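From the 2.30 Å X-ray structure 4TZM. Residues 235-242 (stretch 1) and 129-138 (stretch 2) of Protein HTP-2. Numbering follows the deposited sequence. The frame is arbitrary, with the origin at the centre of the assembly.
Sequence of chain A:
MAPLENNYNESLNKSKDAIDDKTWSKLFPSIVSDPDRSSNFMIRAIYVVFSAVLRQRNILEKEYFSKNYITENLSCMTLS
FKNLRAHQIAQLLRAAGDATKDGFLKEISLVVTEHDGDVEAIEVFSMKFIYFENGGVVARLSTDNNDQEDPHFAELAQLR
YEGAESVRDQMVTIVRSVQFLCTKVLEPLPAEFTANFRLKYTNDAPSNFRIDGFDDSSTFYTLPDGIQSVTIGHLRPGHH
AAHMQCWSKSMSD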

# COMPACT_ATOMS: atom_id res chain seq x y z
N LEU A 235 3.39 4.63 -7.15
CA LEU A 235 4.62 3.84 -7.20
C LEU A 235 4.73 3.22 -8.59
O LEU A 235 3.74 2.72 -9.13
CB LEU A 235 4.62 2.76 -6.12
CG LEU A 235 4.72 3.23 -4.66
CD1 LEU A 235 4.42 2.10 -3.68
CD2 LEU A 235 6.09 3.83 -4.38
N ARG A 236 5.92 3.27 -9.18
CA ARG A 236 6.13 2.69 -10.50
C ARG A 236 7.46 1.95 -10.54
O ARG A 236 8.46 2.47 -11.05
CB ARG A 236 6.09 3.78 -11.58
CG ARG A 236 6.20 3.29 -13.04
CD ARG A 236 5.18 2.21 -13.36
NE ARG A 236 5.00 1.99 -14.80
CZ ARG A 236 5.55 1.00 -15.50
NH1 ARG A 236 6.34 0.12 -14.90
NH2 ARG A 236 5.31 0.89 -16.80
N PRO A 237 7.49 0.72 -9.99
CA PRO A 237 8.66 -0.14 -10.21
C PRO A 237 8.65 -0.71 -11.63
O PRO A 237 7.90 -0.24 -12.48
CB PRO A 237 8.49 -1.23 -9.16
CG PRO A 237 7.05 -1.24 -8.83
CD PRO A 237 6.57 0.16 -8.99
N GLY A 238 9.49 -1.71 -11.87
CA GLY A 238 9.67 -2.26 -13.20
C GLY A 238 8.42 -2.75 -13.91
O GLY A 238 8.25 -2.50 -15.11
N HIS A 239 7.55 -3.46 -13.21
CA HIS A 239 6.46 -4.15 -13.89
C HIS A 239 5.11 -3.98 -13.22
O HIS A 239 4.14 -4.66 -13.57
CB HIS A 239 6.81 -5.64 -14.02
CG HIS A 239 8.09 -5.88 -14.76
ND1 HIS A 239 8.13 -6.24 -16.09
CD2 HIS A 239 9.38 -5.76 -14.36
CE1 HIS A 239 9.39 -6.36 -16.47
NE2 HIS A 239 10.17 -6.08 -15.45
N HIS A 240 5.04 -3.07 -12.26
CA HIS A 240 3.81 -2.84 -11.53
C HIS A 240 3.63 -1.35 -11.28
O HIS A 240 4.58 -0.57 -11.36
CB HIS A 240 3.83 -3.59 -10.19
CG HIS A 240 4.05 -5.06 -10.32
ND1 HIS A 240 5.29 -5.61 -10.53
CD2 HIS A 240 3.18 -6.10 -10.27
CE1 HIS A 240 5.18 -6.93 -10.61
NE2 HIS A 240 3.91 -7.25 -10.45
N ALA A 241 2.39 -0.96 -10.98
CA ALA A 241 2.11 0.40 -10.55
C ALA A 241 1.04 0.37 -9.46
O ALA A 241 0.17 -0.49 -9.46
CB ALA A 241 1.66 1.27 -11.73
N ALA A 242 1.13 1.32 -8.53
CA ALA A 242 0.15 1.43 -7.46
C ALA A 242 -0.31 2.88 -7.29
O ALA A 242 0.48 3.81 -7.48
CB ALA A 242 0.73 0.90 -6.16
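Stretch 2 129-138: FIYFENGGVV

Stretch 2 runs antiparallel to stretch 1: its strand 129-133 lies beside strand 240-242 with axes 4.6 Å apart at closest approach and N-to-C directions at 166°. Extended phi/psi values hold from Phe129 (-115/154) to Glu133 (-132/178). Phe129 pairs with Ala242 (CA to CA 4.4 Å) at a non-hydrogen-bonded position, and its CE2 lies 3.9 Å from Ala242 CB. Ile130 is the hydrogen-bonded partner of Ala241: Ile130 N donates to Ala241 O (2.8 Å, 156°) and Ala241 N to Ile130 O (2.9 Å, 148°), while their CB atoms meet at 4.1 Å on the other face of the sheet. Tyr131 returns to the face of Phe129 and meets His240 rim to rim, Tyr131 CD1 3.4 Å from His240 CD2, with ring planes at 79°. Phe132 N donates to His239 O (3.1 Å), and the Phe132 ring, chi1 m, carries the Arg236 guanidinium flat on one face: planes at 19°, centres 3.7 Å apart. Ala241 CB touches the ring edge at Phe132 CE1 (3.6 Å). From Asn134 to Val137 the chain makes a type I' turn, with positive phi through Gly136. There Gly136 O accepts from Arg236 NH2 (2.9 Å, 166°). Gly136 CA lies 3.5 Å from Gly238 O and 3.4 Å from His239 ND1; an ideal CB on Gly136 would clash with both atoms, so the absence of a side chain allows this approach.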

# COMPACT_ATOMS: atom_id res chain seq x y z
N PHE A 129 -3.88 -1.20 -8.00
CA PHE A 129 -2.73 -1.69 -8.73
C PHE A 129 -2.95 -1.76 -10.24
O PHE A 129 -4.08 -1.86 -10.73
CB PHE A 129 -2.33 -3.07 -8.19
CG PHE A 129 -1.80 -3.03 -6.78
CD1 PHE A 129 -2.65 -3.12 -5.69
CD2 PHE A 129 -0.44 -2.87 -6.54
CE1 PHE A 129 -2.16 -3.06 -4.39
CE2 PHE A 129 0.06 -2.82 -5.25
CZ PHE A 129 -0.80 -2.91 -4.17
N ILE A 130 -1.85 -1.67 -10.98
CA ILE A 130 -1.84 -1.88 -12.42
C ILE A 130 -0.71 -2.83 -12.75
O ILE A 130 0.40 -2.69 -12.23
CB ILE A 130 -1.65 -0.56 -13.21
CG1 ILE A 130 -2.73 0.45 -12.84
CG2 ILE A 130 -1.64 -0.83 -14.71
CD1 ILE A 130 -2.52 1.82 -13.45
N TYR A 131 -0.99 -3.81 -13.59
CA TYR A 131 0.02 -4.79 -13.97
C TYR A 131 0.48 -4.53 -15.40
O TYR A 131 -0.33 -4.18 -16.26
CB TYR A 131 -0.55 -6.20 -13.80
CG TYR A 131 -0.91 -6.50 -12.36
CD1 TYR A 131 0.06 -6.93 -11.46
CD2 TYR A 131 -2.21 -6.31 -11.89
CE1 TYR A 131 -0.26 -7.18 -10.14
CE2 TYR A 131 -2.53 -6.57 -10.57
CZ TYR A 131 -1.55 -7.00 -9.70
OH TYR A 131 -1.85 -7.26 -8.38
N PHE A 132 1.78 -4.65 -15.64
CA PHE A 132 2.32 -4.41 -16.97
C PHE A 132 2.91 -5.68 -17.57
O PHE A 132 3.33 -6.60 -16.85
CB PHE A 132 3.38 -3.31 -16.95
CG PHE A 132 2.84 -1.95 -16.61
CD1 PHE A 132 2.67 -1.58 -15.28
CD2 PHE A 132 2.50 -1.05 -17.61
CE1 PHE A 132 2.18 -0.32 -14.96
CE2 PHE A 132 2.00 0.21 -17.29
CZ PHE A 132 1.84 0.57 -15.96
N GLU A 133 2.95 -5.71 -18.89
CA GLU A 133 3.51 -6.82 -19.64
C GLU A 133 4.46 -6.28 -20.69
O GLU A 133 4.61 -5.06 -20.82
CB GLU A 133 2.40 -7.63 -20.29
CG GLU A 133 1.63 -6.84 -21.34
CD GLU A 133 0.21 -7.34 -21.52
OE1 GLU A 133 -0.14 -8.38 -20.91
OE2 GLU A 133 -0.56 -6.70 -22.27
N ASN A 134 5.11 -7.17 -21.44
CA ASN A 134 6.02 -6.78 -22.51
C ASN A 134 7.09 -5.81 -22.01
O ASN A 134 7.05 -4.62 -22.32
CB ASN A 134 5.23 -6.16 -23.67
CG ASN A 134 6.05 -6.01 -24.93
OD1 ASN A 134 7.16 -6.54 -25.03
ND2 ASN A 134 5.51 -5.30 -25.91
N GLY A 135 8.03 -6.32 -21.22
CA GLY A 135 9.10 -5.52 -20.67
C GLY A 135 8.63 -4.51 -19.63
O GLY A 135 9.34 -3.56 -19.33
N GLY A 136 7.44 -4.73 -19.09
CA GLY A 136 6.87 -3.83 -18.09
C GLY A 136 6.42 -2.50 -18.66
O GLY A 136 6.38 -1.49 -17.95
N VAL A 137 6.07 -2.49 -19.95
CA VAL A 137 5.70 -1.26 -20.65
C VAL A 137 4.19 -1.12 -20.89
O VAL A 137 3.62 -0.05 -20.70
CB VAL A 137 6.43 -1.17 -22.01
CG1 VAL A 137 5.91 0.01 -22.83
CG2 VAL A 137 7.93 -1.07 -21.81
N VAL A 138 3.56 -2.22 -21.31
CA VAL A 138 2.15 -2.20 -21.69
C VAL A 138 1.23 -2.68 -20.57
O VAL A 138 1.38 -3.79 -20.07
CB VAL A 138 1.91 -3.07 -22.94
CG1 VAL A 138 0.46 -2.99 -23.38
CG2 VAL A 138 2.84 -2.66 -24.08
O HOH W 1 3.47 -7.53 -13.99
O HOH W 2 6.22 -7.07 -17.73
O HOH W 3 9.64 -1.81 -17.05